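Local atomic coordinates of sugar kinase, pfkB family (Thermotoga maritima, PDB entry 2AJR), a protein that probably phosphorylates a sugar phosphate such as fructose 1-phosphate with ATP, as a kinase of the pfkB family. Residues E292-R306 with P313-V327. Residues are numbered along the deposited sequence; the frame is centred on the assembly and turned at random.
Sequences EMAKFGFASALAATR and PDLEAIKKEYDHFTV
Ser300 and Ile318 mark where helix 292-304 and the short helix 315-319 cross, their axes 8.4 Å apart at 105°; strand 325-327 then runs back nearly antiparallel to the longer helix. Small side chains let the backbones close in: Ala299 CB lies 3.7 Å from Ile318 O, and Ala303 CB meets Pro313 CB. Ile318 CG2 sits over one face of the Phe296 ring, 4.0 Å from its centroid in a CH-pi contact, while Leu315 CD1 reaches the same ring at its edge. With CG anti to the backbone N (chi1 -171°), Phe296 swings its ring to this pair. Phe325 reaches from the strand to the helix, its CB 3.8 Å from Phe298 CE1 and its ring in contact with Lys295, Ala299 and Leu302. Glu321 chi1 (-62°, CG anti to the carbonyl carbon) lays CG along Ala299 O, and the bend at chi2 turns the carboxylate to Arg306. That arginine grips it side-on: NE reaches OE2 of Glu321 at 3.0 Å and NH2 reaches OE1, also at 3.0 Å, both bonds nearly straight. His324 ND1 donates to the same OE1 from the opposite face, at 2.9 Å. An alanine in place of Glu321 would probably leave the Arg306 guanidinium without its counter-charge and His324 without its acceptor. Ala304 belongs to the magnesium site with His267, Arg307 and Glu309. The contact packs the edge strand of the large sheet, through Phe325, against the helix that carries Ala304, and the carboxylate, held by three hydrogen bonds from two residues, ties the type I turn Lys319-Tyr322 to Arg306, its charge probably balanced.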
ATOM      1  N   GLU A 292     -14.323 -36.080   8.716  1.00 38.54           N
ATOM      2  CA  GLU A 292     -14.243 -35.938   7.249  1.00 39.18           C
ATOM      3  C   GLU A 292     -14.363 -34.477   6.788  1.00 39.08           C
ATOM      4  O   GLU A 292     -13.731 -34.090   5.810  1.00 37.97           O
ATOM      5  CB  GLU A 292     -15.253 -36.835   6.539  1.00 39.07           C
ATOM      6  CG  GLU A 292     -15.029 -38.337   6.803  1.00 35.68           C
ATOM      7  CD  GLU A 292     -13.780 -38.898   6.127  1.00 37.07           C
ATOM      8  OE1 GLU A 292     -13.634 -38.758   4.897  1.00 44.55           O
ATOM      9  OE2 GLU A 292     -12.949 -39.510   6.823  1.00 38.52           O
HETATM   10  N   MSE A 293     -15.131 -33.662   7.507  1.00 40.14           N
HETATM   11  CA  MSE A 293     -15.135 -32.219   7.256  1.00 44.39           C
HETATM   12  C   MSE A 293     -13.775 -31.596   7.443  1.00 39.09           C
HETATM   13  O   MSE A 293     -13.318 -30.873   6.575  1.00 37.10           O
HETATM   14  CB  MSE A 293     -16.057 -31.491   8.204  1.00 45.34           C
HETATM   15  CG  MSE A 293     -17.474 -31.383   7.740  1.00 52.33           C
HETATM   16 SE   MSE A 293     -18.465 -30.308   9.021  1.00 63.40          SE
HETATM   17  CE  MSE A 293     -17.167 -29.023   9.430  1.00 26.72           C
ATOM     18  N   ALA A 294     -13.145 -31.853   8.590  1.00 36.71           N
ATOM     19  CA  ALA A 294     -11.809 -31.321   8.860  1.00 35.88           C
ATOM     20  C   ALA A 294     -10.778 -31.819   7.838  1.00 35.36           C
ATOM     21  O   ALA A 294      -9.898 -31.064   7.432  1.00 35.65           O
ATOM     22  CB  ALA A 294     -11.374 -31.667  10.263  1.00 35.18           C
ATOM     23  N   LYS A 295     -10.903 -33.079   7.421  1.00 34.42           N
ATOM     24  CA  LYS A 295      -9.981 -33.670   6.440  1.00 34.80           C
ATOM     25  C   LYS A 295     -10.097 -32.989   5.094  1.00 34.43           C
ATOM     26  O   LYS A 295      -9.096 -32.740   4.421  1.00 35.05           O
ATOM     27  CB  LYS A 295     -10.243 -35.175   6.267  1.00 33.65           C
ATOM     28  CG  LYS A 295      -9.635 -36.043   7.388  1.00 35.56           C
ATOM     29  CD  LYS A 295     -10.207 -37.462   7.435  1.00 36.22           C
ATOM     30  CE  LYS A 295      -9.731 -38.326   6.261  1.00 37.48           C
ATOM     31  NZ  LYS A 295     -10.329 -39.691   6.295  1.00 31.96           N
ATOM     32  N   PHE A 296     -11.330 -32.717   4.690  1.00 33.76           N
ATOM     33  CA  PHE A 296     -11.570 -32.037   3.436  1.00 34.21           C
ATOM     34  C   PHE A 296     -11.081 -30.590   3.545  1.00 35.28           C
ATOM     35  O   PHE A 296     -10.513 -30.045   2.597  1.00 35.66           O
ATOM     36  CB  PHE A 296     -13.054 -32.084   3.070  1.00 34.21           C
ATOM     37  CG  PHE A 296     -13.354 -31.584   1.681  1.00 33.18           C
ATOM     38  CD1 PHE A 296     -13.254 -32.430   0.593  1.00 34.52           C
ATOM     39  CD2 PHE A 296     -13.735 -30.276   1.469  1.00 29.01           C
ATOM     40  CE1 PHE A 296     -13.527 -31.977  -0.684  1.00 32.77           C
ATOM     41  CE2 PHE A 296     -14.013 -29.819   0.201  1.00 35.89           C
ATOM     42  CZ  PHE A 296     -13.904 -30.671  -0.883  1.00 34.06           C
ATOM     43  N   GLY A 297     -11.285 -29.981   4.710  1.00 35.43           N
ATOM     44  CA  GLY A 297     -10.789 -28.642   4.968  1.00 34.81           C
ATOM     45  C   GLY A 297      -9.285 -28.608   4.816  1.00 35.26           C
ATOM     46  O   GLY A 297      -8.743 -27.710   4.163  1.00 37.02           O
ATOM     47  N   PHE A 298      -8.618 -29.611   5.390  1.00 33.78           N
ATOM     48  CA  PHE A 298      -7.158 -29.685   5.380  1.00 32.42           C
ATOM     49  C   PHE A 298      -6.668 -29.818   3.946  1.00 31.34           C
ATOM     50  O   PHE A 298      -5.711 -29.166   3.563  1.00 31.61           O
ATOM     51  CB  PHE A 298      -6.655 -30.854   6.256  1.00 32.97           C
ATOM     52  CG  PHE A 298      -5.193 -30.771   6.611  1.00 31.73           C
ATOM     53  CD1 PHE A 298      -4.225 -31.294   5.762  1.00 32.55           C
ATOM     54  CD2 PHE A 298      -4.785 -30.158   7.783  1.00 31.47           C
ATOM     55  CE1 PHE A 298      -2.876 -31.202   6.083  1.00 32.54           C
ATOM     56  CE2 PHE A 298      -3.439 -30.065   8.114  1.00 31.71           C
ATOM     57  CZ  PHE A 298      -2.484 -30.592   7.267  1.00 31.49           C
ATOM     58  N   ALA A 299      -7.350 -30.641   3.155  1.00 31.59           N
ATOM     59  CA  ALA A 299      -7.034 -30.798   1.735  1.00 30.98           C
ATOM     60  C   ALA A 299      -7.064 -29.453   1.007  1.00 31.92           C
ATOM     61  O   ALA A 299      -6.156 -29.150   0.232  1.00 31.50           O
ATOM     62  CB  ALA A 299      -8.003 -31.769   1.083  1.00 28.48           C
ATOM     63  N   SER A 300      -8.100 -28.649   1.254  1.00 32.13           N
ATOM     64  CA  SER A 300      -8.220 -27.347   0.592  1.00 34.58           C
ATOM     65  C   SER A 300      -7.067 -26.430   0.989  1.00 35.76           C
ATOM     66  O   SER A 300      -6.436 -25.807   0.119  1.00 35.21           O
ATOM     67  CB  SER A 300      -9.561 -26.676   0.916  1.00 35.00           C
ATOM     68  OG  SER A 300     -10.645 -27.581   0.729  1.00 39.15           O
ATOM     69  N   ALA A 301      -6.796 -26.376   2.300  1.00 34.38           N
ATOM     70  CA  ALA A 301      -5.705 -25.579   2.826  1.00 34.60           C
ATOM     71  C   ALA A 301      -4.429 -25.936   2.087  1.00 35.88           C
ATOM     72  O   ALA A 301      -3.719 -25.049   1.629  1.00 39.41           O
ATOM     73  CB  ALA A 301      -5.542 -25.800   4.331  1.00 32.25           C
ATOM     74  N   LEU A 302      -4.147 -27.231   1.950  1.00 34.28           N
ATOM     75  CA  LEU A 302      -2.942 -27.657   1.264  1.00 34.03           C
ATOM     76  C   LEU A 302      -2.963 -27.139  -0.151  1.00 34.41           C
ATOM     77  O   LEU A 302      -1.942 -26.660  -0.637  1.00 35.65           O
ATOM     78  CB  LEU A 302      -2.772 -29.191   1.262  1.00 33.59           C
ATOM     79  CG  LEU A 302      -2.214 -29.784   2.566  1.00 33.62           C
ATOM     80  CD1 LEU A 302      -2.179 -31.282   2.509  1.00 26.71           C
ATOM     81  CD2 LEU A 302      -0.827 -29.222   2.899  1.00 28.80           C
ATOM     82  N   ALA A 303      -4.120 -27.245  -0.805  1.00 34.48           N
ATOM     83  CA  ALA A 303      -4.266 -26.819  -2.194  1.00 33.50           C
ATOM     84  C   ALA A 303      -3.972 -25.329  -2.303  1.00 34.41           C
ATOM     85  O   ALA A 303      -3.275 -24.891  -3.219  1.00 36.44           O
ATOM     86  CB  ALA A 303      -5.664 -27.120  -2.702  1.00 33.08           C
ATOM     87  N   ALA A 304      -4.461 -24.554  -1.345  1.00 33.94           N
ATOM     88  CA  ALA A 304      -4.229 -23.117  -1.347  1.00 34.29           C
ATOM     89  C   ALA A 304      -2.744 -22.784  -1.333  1.00 35.12           C
ATOM     90  O   ALA A 304      -2.324 -21.807  -1.954  1.00 38.52           O
ATOM     91  CB  ALA A 304      -4.928 -22.454  -0.173  1.00 32.93           C
ATOM     92  N   THR A 305      -1.940 -23.594  -0.660  1.00 33.08           N
ATOM     93  CA  THR A 305      -0.513 -23.316  -0.586  1.00 33.64           C
ATOM     94  C   THR A 305       0.242 -23.645  -1.872  1.00 33.52           C
ATOM     95  O   THR A 305       1.399 -23.290  -2.011  1.00 35.58           O
ATOM     96  CB  THR A 305       0.162 -24.111   0.528  1.00 33.95           C
ATOM     97  OG1 THR A 305       0.387 -25.454   0.072  1.00 38.13           O
ATOM     98  CG2 THR A 305      -0.692 -24.126   1.780  1.00 30.10           C
ATOM     99  N   ARG A 306      -0.367 -24.333  -2.819  1.00 34.36           N
ATOM    100  CA  ARG A 306       0.410 -24.716  -4.004  1.00 36.07           C
ATOM    101  C   ARG A 306       0.765 -23.548  -4.902  1.00 36.92           C
ATOM    102  O   ARG A 306       1.531 -23.737  -5.826  1.00 39.17           O
ATOM    103  CB  ARG A 306      -0.284 -25.803  -4.837  1.00 36.13           C
ATOM    104  CG  ARG A 306      -0.536 -27.109  -4.105  1.00 39.85           C
ATOM    105  CD  ARG A 306       0.599 -27.467  -3.175  1.00 45.84           C
ATOM    106  NE  ARG A 306       0.359 -28.713  -2.459  1.00 50.86           N
ATOM    107  CZ  ARG A 306       1.112 -29.153  -1.450  1.00 50.78           C
ATOM    108  NH1 ARG A 306       2.176 -28.466  -1.041  1.00 49.11           N
ATOM    109  NH2 ARG A 306       0.805 -30.300  -0.852  1.00 52.10           N
ATOM    110  N   PRO A 313      -8.823 -22.850  -3.998  1.00 37.41           N
ATOM    111  CA  PRO A 313      -8.780 -23.971  -4.929  1.00 38.66           C
ATOM    112  C   PRO A 313     -10.138 -24.396  -5.461  1.00 38.67           C
ATOM    113  O   PRO A 313     -11.155 -24.118  -4.833  1.00 39.43           O
ATOM    114  CB  PRO A 313      -8.193 -25.089  -4.072  1.00 39.82           C
ATOM    115  CG  PRO A 313      -8.673 -24.781  -2.694  1.00 38.77           C
ATOM    116  CD  PRO A 313      -8.659 -23.289  -2.602  1.00 37.28           C
ATOM    117  N   ASP A 314     -10.141 -25.051  -6.618  1.00 38.46           N
ATOM    118  CA  ASP A 314     -11.329 -25.765  -7.094  1.00 39.52           C
ATOM    119  C   ASP A 314     -11.307 -27.237  -6.655  1.00 37.90           C
ATOM    120  O   ASP A 314     -10.283 -27.733  -6.163  1.00 38.52           O
ATOM    121  CB  ASP A 314     -11.535 -25.624  -8.619  1.00 39.71           C
ATOM    122  CG  ASP A 314     -10.401 -26.236  -9.465  1.00 43.72           C
ATOM    123  OD1 ASP A 314      -9.651 -27.134  -9.017  1.00 45.23           O
ATOM    124  OD2 ASP A 314     -10.288 -25.809 -10.630  1.00 48.12           O
ATOM    125  N   LEU A 315     -12.438 -27.914  -6.834  1.00 36.67           N
ATOM    126  CA  LEU A 315     -12.613 -29.291  -6.366  1.00 36.54           C
ATOM    127  C   LEU A 315     -11.545 -30.249  -6.902  1.00 37.46           C
ATOM    128  O   LEU A 315     -11.075 -31.106  -6.175  1.00 37.28           O
ATOM    129  CB  LEU A 315     -14.015 -29.812  -6.713  1.00 36.08           C
ATOM    130  CG  LEU A 315     -14.385 -31.189  -6.144  1.00 37.16           C
ATOM    131  CD1 LEU A 315     -14.272 -31.188  -4.618  1.00 24.71           C
ATOM    132  CD2 LEU A 315     -15.777 -31.620  -6.590  1.00 33.07           C
ATOM    133  N   GLU A 316     -11.164 -30.099  -8.166  1.00 40.13           N
ATOM    134  CA  GLU A 316     -10.082 -30.898  -8.736  1.00 41.24           C
ATOM    135  C   GLU A 316      -8.795 -30.715  -7.925  1.00 39.14           C
ATOM    136  O   GLU A 316      -8.154 -31.693  -7.570  1.00 38.90           O
ATOM    137  CB  GLU A 316      -9.842 -30.546 -10.215  1.00 41.09           C
ATOM    138  CG  GLU A 316      -8.632 -31.283 -10.853  1.00 43.70           C
ATOM    139  CD  GLU A 316      -8.470 -31.059 -12.379  1.00 47.04           C
ATOM    140  OE1 GLU A 316      -8.944 -30.018 -12.902  1.00 59.07           O
ATOM    141  OE2 GLU A 316      -7.855 -31.927 -13.056  1.00 56.78           O
ATOM    142  N   ALA A 317      -8.437 -29.466  -7.626  1.00 37.69           N
ATOM    143  CA  ALA A 317      -7.180 -29.157  -6.933  1.00 35.64           C
ATOM    144  C   ALA A 317      -7.216 -29.619  -5.469  1.00 36.18           C
ATOM    145  O   ALA A 317      -6.161 -29.902  -4.870  1.00 36.49           O
ATOM    146  CB  ALA A 317      -6.875 -27.658  -7.020  1.00 33.40           C
ATOM    147  N   ILE A 318      -8.424 -29.683  -4.899  1.00 34.69           N
ATOM    148  CA  ILE A 318      -8.618 -30.139  -3.519  1.00 33.89           C
ATOM    149  C   ILE A 318      -8.457 -31.657  -3.411  1.00 35.92           C
ATOM    150  O   ILE A 318      -7.712 -32.144  -2.575  1.00 35.35           O
ATOM    151  CB  ILE A 318     -10.009 -29.733  -2.977  1.00 33.10           C
ATOM    152  CG1 ILE A 318     -10.073 -28.212  -2.799  1.00 33.14           C
ATOM    153  CG2 ILE A 318     -10.290 -30.420  -1.653  1.00 28.46           C
ATOM    154  CD1 ILE A 318     -11.438 -27.681  -2.499  1.00 32.15           C
ATOM    155  N   LYS A 319      -9.159 -32.399  -4.263  1.00 38.11           N
ATOM    156  CA  LYS A 319      -9.080 -33.868  -4.270  1.00 40.23           C
ATOM    157  C   LYS A 319      -7.652 -34.385  -4.468  1.00 39.52           C
ATOM    158  O   LYS A 319      -7.299 -35.425  -3.923  1.00 39.72           O
ATOM    159  CB  LYS A 319     -10.003 -34.464  -5.353  1.00 41.38           C
ATOM    160  CG  LYS A 319     -11.485 -34.533  -4.963  1.00 43.25           C
ATOM    161  CD  LYS A 319     -12.317 -35.192  -6.050  1.00 42.91           C
ATOM    162  CE  LYS A 319     -13.733 -35.540  -5.572  1.00 47.88           C
ATOM    163  NZ  LYS A 319     -14.402 -36.561  -6.461  1.00 45.25           N
ATOM    164  N   LYS A 320      -6.847 -33.651  -5.241  1.00 39.00           N
ATOM    165  CA  LYS A 320      -5.429 -33.986  -5.474  1.00 39.46           C
ATOM    166  C   LYS A 320      -4.582 -34.049  -4.205  1.00 37.78           C
ATOM    167  O   LYS A 320      -3.507 -34.637  -4.200  1.00 36.66           O
ATOM    168  CB  LYS A 320      -4.792 -32.968  -6.430  1.00 38.72           C
ATOM    169  CG  LYS A 320      -5.011 -33.282  -7.901  1.00 42.04           C
ATOM    170  CD  LYS A 320      -4.723 -32.066  -8.785  1.00 43.92           C
ATOM    171  CE  LYS A 320      -4.764 -32.438 -10.263  1.00 48.22           C
ATOM    172  NZ  LYS A 320      -4.975 -31.262 -11.171  1.00 51.92           N
ATOM    173  N   GLU A 321      -5.063 -33.424  -3.143  1.00 38.16           N
ATOM    174  CA  GLU A 321      -4.315 -33.333  -1.914  1.00 39.29           C
ATOM    175  C   GLU A 321      -4.651 -34.454  -0.947  1.00 40.28           C
ATOM    176  O   GLU A 321      -4.020 -34.555   0.105  1.00 40.22           O
ATOM    177  CB  GLU A 321      -4.577 -31.984  -1.234  1.00 38.91           C
ATOM    178  CG  GLU A 321      -4.146 -30.769  -2.047  1.00 40.80           C
ATOM    179  CD  GLU A 321      -2.652 -30.733  -2.338  1.00 44.93           C
ATOM    180  OE1 GLU A 321      -1.878 -31.480  -1.695  1.00 42.27           O
ATOM    181  OE2 GLU A 321      -2.256 -29.948  -3.224  1.00 45.92           O
ATOM    182  N   TYR A 322      -5.628 -35.301  -1.280  1.00 41.06           N
ATOM    183  CA  TYR A 322      -6.003 -36.391  -0.365  1.00 42.62           C
ATOM    184  C   TYR A 322      -4.849 -37.360  -0.132  1.00 41.91           C
ATOM    185  O   TYR A 322      -4.801 -38.063   0.870  1.00 41.77           O
ATOM    186  CB  TYR A 322      -7.288 -37.101  -0.817  1.00 44.06           C
ATOM    187  CG  TYR A 322      -8.468 -36.691   0.048  1.00 50.52           C
ATOM    188  CD1 TYR A 322      -9.177 -35.502  -0.197  1.00 50.78           C
ATOM    189  CD2 TYR A 322      -8.842 -37.464   1.156  1.00 51.80           C
ATOM    190  CE1 TYR A 322     -10.250 -35.116   0.633  1.00 49.87           C
ATOM    191  CE2 TYR A 322      -9.914 -37.089   1.983  1.00 51.63           C
ATOM    192  CZ  TYR A 322     -10.611 -35.920   1.722  1.00 50.26           C
ATOM    193  OH  TYR A 322     -11.654 -35.570   2.560  1.00 49.31           O
ATOM    194  N   ASP A 323      -3.897 -37.333  -1.051  1.00 42.01           N
ATOM    195  CA  ASP A 323      -2.694 -38.151  -1.001  1.00 41.68           C
ATOM    196  C   ASP A 323      -1.645 -37.677   0.016  1.00 39.23           C
ATOM    197  O   ASP A 323      -0.816 -38.455   0.457  1.00 39.85           O
ATOM    198  CB  ASP A 323      -2.057 -38.094  -2.396  1.00 43.83           C
ATOM    199  CG  ASP A 323      -1.466 -39.412  -2.834  1.00 46.52           C
ATOM    200  OD1 ASP A 323      -0.792 -40.089  -2.012  1.00 48.37           O
ATOM    201  OD2 ASP A 323      -1.667 -39.744  -4.026  1.00 47.58           O
ATOM    202  N   HIS A 324      -1.672 -36.399   0.366  1.00 37.79           N
ATOM    203  CA  HIS A 324      -0.529 -35.745   1.003  1.00 36.53           C
ATOM    204  C   HIS A 324      -0.755 -35.403   2.471  1.00 34.18           C
ATOM    205  O   HIS A 324      -0.161 -34.459   2.966  1.00 32.56           O
ATOM    206  CB  HIS A 324      -0.173 -34.452   0.249  1.00 37.11           C
ATOM    207  CG  HIS A 324       0.117 -34.654  -1.207  1.00 41.36           C
ATOM    208  ND1 HIS A 324      -0.609 -34.036  -2.204  1.00 42.16           N
ATOM    209  CD2 HIS A 324       1.051 -35.406  -1.835  1.00 44.68           C
ATOM    210  CE1 HIS A 324      -0.131 -34.394  -3.381  1.00 39.06           C
ATOM    211  NE2 HIS A 324       0.872 -35.232  -3.187  1.00 40.38           N
ATOM    212  N   PHE A 325      -1.604 -36.152   3.166  1.00 33.02           N
ATOM    213  CA  PHE A 325      -1.716 -35.988   4.606  1.00 32.49           C
ATOM    214  C   PHE A 325      -2.118 -37.270   5.303  1.00 31.52           C
ATOM    215  O   PHE A 325      -2.684 -38.155   4.681  1.00 32.81           O
ATOM    216  CB  PHE A 325      -2.659 -34.830   4.965  1.00 33.54           C
ATOM    217  CG  PHE A 325      -4.096 -35.064   4.601  1.00 33.18           C
ATOM    218  CD1 PHE A 325      -4.943 -35.745   5.466  1.00 33.42           C
ATOM    219  CD2 PHE A 325      -4.615 -34.561   3.417  1.00 35.53           C
ATOM    220  CE1 PHE A 325      -6.275 -35.951   5.146  1.00 34.59           C
ATOM    221  CE2 PHE A 325      -5.955 -34.753   3.084  1.00 37.42           C
ATOM    222  CZ  PHE A 325      -6.786 -35.456   3.953  1.00 38.34           C
ATOM    223  N   THR A 326      -1.798 -37.375   6.591  1.00 30.55           N
ATOM    224  CA  THR A 326      -2.172 -38.536   7.390  1.00 30.12           C
ATOM    225  C   THR A 326      -3.132 -38.099   8.471  1.00 29.72           C
ATOM    226  O   THR A 326      -3.177 -36.933   8.816  1.00 31.89           O
ATOM    227  CB  THR A 326      -0.932 -39.275   8.032  1.00 29.39           C
ATOM    228  OG1 THR A 326      -0.169 -38.381   8.842  1.00 31.98           O
ATOM    229  CG2 THR A 326      -0.014 -39.877   6.958  1.00 25.41           C
ATOM    230  N   VAL A 327      -3.918 -39.038   8.984  1.00 31.01           N
ATOM    231  CA  VAL A 327      -4.716 -38.831  10.196  1.00 32.57           C
ATOM    232  C   VAL A 327      -4.287 -39.861  11.242  1.00 34.24           C
ATOM    233  O   VAL A 327      -4.232 -41.053  10.958  1.00 33.81           O
ATOM    234  CB  VAL A 327      -6.243 -39.013   9.951  1.00 33.01           C
ATOM    235  CG1 VAL A 327      -7.031 -38.657  11.230  1.00 29.55           C
ATOM    236  CG2 VAL A 327      -6.719 -38.189   8.756  1.00 30.16           C
TER